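Local coordinates for putative signal transduction protein with CBS domains (Kribbella flavida, PDB 4NOC), which is of unknown function but, as a protein with paired CBS domains, may sense a small ligand such as an adenine nucleotide, at residues V16-D21 with T90-L95. Numbering follows the deposited sequence.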
loop_
_atom_site.group_PDB
_atom_site.type_symbol
_atom_site.label_atom_id
_atom_site.label_comp_id
_atom_site.label_asym_id
_atom_site.label_seq_id
_atom_site.Cartn_x
_atom_site.Cartn_y
_atom_site.Cartn_z
ATOM N N VAL A 16 -4.297 -12.096 -10.722
ATOM C CA VAL A 16 -4.896 -12.035 -12.059
ATOM C C VAL A 16 -3.834 -12.200 -13.141
ATOM O O VAL A 16 -2.662 -11.852 -12.926
ATOM C CB VAL A 16 -5.641 -10.698 -12.334
ATOM C CG1 VAL A 16 -6.881 -10.556 -11.454
ATOM C CG2 VAL A 16 -4.691 -9.506 -12.172
ATOM N N GLY A 17 -4.243 -12.722 -14.298
ATOM C CA GLY A 17 -3.333 -12.897 -15.416
ATOM C C GLY A 17 -3.057 -11.603 -16.166
ATOM O O GLY A 17 -3.922 -10.731 -16.291
ATOM N N LEU A 18 -1.831 -11.479 -16.651
ATOM C CA LEU A 18 -1.409 -10.367 -17.493
ATOM C C LEU A 18 -2.346 -10.144 -18.696
ATOM O O LEU A 18 -2.641 -9.003 -19.076
ATOM C CB LEU A 18 0.007 -10.667 -17.970
ATOM C CG LEU A 18 0.978 -9.567 -18.373
ATOM C CD1 LEU A 18 0.883 -8.392 -17.448
ATOM C CD2 LEU A 18 2.393 -10.129 -18.362
ATOM N N ASP A 19 -2.828 -11.226 -19.293
ATOM C CA ASP A 19 -3.720 -11.090 -20.438
ATOM C C ASP A 19 -5.209 -11.127 -20.074
ATOM O O ASP A 19 -6.061 -11.154 -20.947
ATOM C CB ASP A 19 -3.393 -12.146 -21.494
ATOM C CG ASP A 19 -1.920 -12.153 -21.862
ATOM O OD1 ASP A 19 -1.327 -11.051 -21.948
ATOM O OD2 ASP A 19 -1.354 -13.260 -22.047
ATOM N N SER A 20 -5.524 -11.114 -18.787
ATOM C CA SER A 20 -6.925 -11.131 -18.379
ATOM C C SER A 20 -7.595 -9.744 -18.478
ATOM O O SER A 20 -6.930 -8.710 -18.609
ATOM C CB SER A 20 -7.089 -11.747 -16.982
ATOM O OG SER A 20 -6.531 -10.907 -15.999
ATOM N N ASP A 21 -8.918 -9.746 -18.438
ATOM C CA ASP A 21 -9.715 -8.560 -18.704
ATOM C C ASP A 21 -9.504 -7.427 -17.682
ATOM O O ASP A 21 -9.605 -7.636 -16.479
ATOM C CB ASP A 21 -11.190 -8.963 -18.768
ATOM C CG ASP A 21 -12.114 -7.778 -18.950
ATOM O OD1 ASP A 21 -12.249 -7.297 -20.095
ATOM O OD2 ASP A 21 -12.714 -7.336 -17.942
ATOM N N THR A 90 -6.504 -5.174 -21.382
ATOM C CA THR A 90 -6.044 -6.217 -20.482
ATOM C C THR A 90 -5.231 -5.622 -19.358
ATOM O O THR A 90 -4.783 -4.474 -19.446
ATOM C CB THR A 90 -5.155 -7.224 -21.214
ATOM O OG1 THR A 90 -3.928 -6.591 -21.583
ATOM C CG2 THR A 90 -5.854 -7.714 -22.470
ATOM N N VAL A 91 -5.042 -6.419 -18.315
ATOM C CA VAL A 91 -4.262 -6.036 -17.152
ATOM C C VAL A 91 -2.904 -5.512 -17.546
ATOM O O VAL A 91 -2.415 -4.549 -16.962
ATOM C CB VAL A 91 -4.107 -7.213 -16.188
ATOM C CG1 VAL A 91 -3.122 -6.873 -15.103
ATOM C CG2 VAL A 91 -5.475 -7.564 -15.570
ATOM N N ARG A 92 -2.324 -6.117 -18.579
ATOM C CA ARG A 92 -1.024 -5.714 -19.078
ATOM C C ARG A 92 -0.977 -4.216 -19.404
ATOM O O ARG A 92 0.015 -3.550 -19.121
ATOM C CB ARG A 92 -0.671 -6.537 -20.323
ATOM C CG ARG A 92 0.675 -6.180 -20.929
ATOM C CD ARG A 92 0.858 -6.795 -22.312
ATOM N NE ARG A 92 0.573 -8.223 -22.305
ATOM C CZ ARG A 92 1.486 -9.167 -22.090
ATOM N NH1 ARG A 92 1.136 -10.446 -22.102
ATOM N NH2 ARG A 92 2.756 -8.835 -21.863
ATOM N N LYS A 93 -2.049 -3.699 -20.006
ATOM C CA LYS A 93 -2.108 -2.296 -20.422
ATOM C C LYS A 93 -2.332 -1.346 -19.245
ATOM O O LYS A 93 -2.008 -0.161 -19.322
ATOM C CB LYS A 93 -3.194 -2.088 -21.485
ATOM C CG LYS A 93 -2.713 -2.202 -22.917
ATOM N N LEU A 94 -2.889 -1.870 -18.158
ATOM C CA LEU A 94 -3.098 -1.083 -16.947
ATOM C C LEU A 94 -1.780 -0.809 -16.220
ATOM O O LEU A 94 -1.660 0.166 -15.480
ATOM C CB LEU A 94 -4.048 -1.817 -15.991
ATOM C CG LEU A 94 -5.468 -2.071 -16.490
ATOM C CD1 LEU A 94 -6.262 -2.822 -15.441
ATOM C CD2 LEU A 94 -6.122 -0.755 -16.779
ATOM N N LEU A 95 -0.797 -1.679 -16.412
ATOM C CA LEU A 95 0.462 -1.540 -15.694
ATOM C C LEU A 95 1.212 -0.289 -16.160
ATOM O O LEU A 95 0.976 0.200 -17.254
ATOM C CB LEU A 95 1.320 -2.791 -15.862
ATOM C CG LEU A 95 0.806 -4.081 -15.221
ATOM C CD1 LEU A 95 1.750 -5.238 -15.556
ATOM C CD2 LEU A 95 0.665 -3.924 -13.706
#
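S20 and L18 hold the segment 90-95 by its backbone: V91 N binds S20 O at 3.0 Å and R92 N binds L18 O at 2.9 Å. The loop that offers these carbonyls is a type I turn from G17 to S20. G17 O accepts from both S20 N and S20 OG, which fixes the serine hydroxyl. V91 and L18 fill the tight side. V91 CG2 lies 3.5 Å from S20 OG and also meets V16 CG2, while V91 CB sits against G17 O. L18 CD1 touches L95 CD1 at 3.8 Å.

The solvent side is the charged pair D19 and R92. R92 starts with CG anti to the backbone N (chi1 180°) and bends at chi3, which brings its guanidinium over L18. L18 thus bridges the two sides, its CG lying 3.7 Å from the guanidinium plane, over the centre. D19 OD1 meets R92 NH1 at the edge of that plane through its syn lone pair. This salt bridge is modelled at 2.5 Å, a short distance whose exact value is doubtful. The two flat groups are 25° apart. An alanine at L18 would probably leave one face of the R92 guanidinium without this cover and open a gap beside L95.

The contact joins the loop after strand 15-17, in the first CBS domain, to the segment 90-95 far along the chain, which packs against the sheet of strands 15-17, 36-40 and 46-51. L18 and L95 both reach H47 of strand 46-51. V91 packs on V39 of strand 36-40 and on A25 of helix 22-31, whose N-terminus is capped by D21 through E24 N.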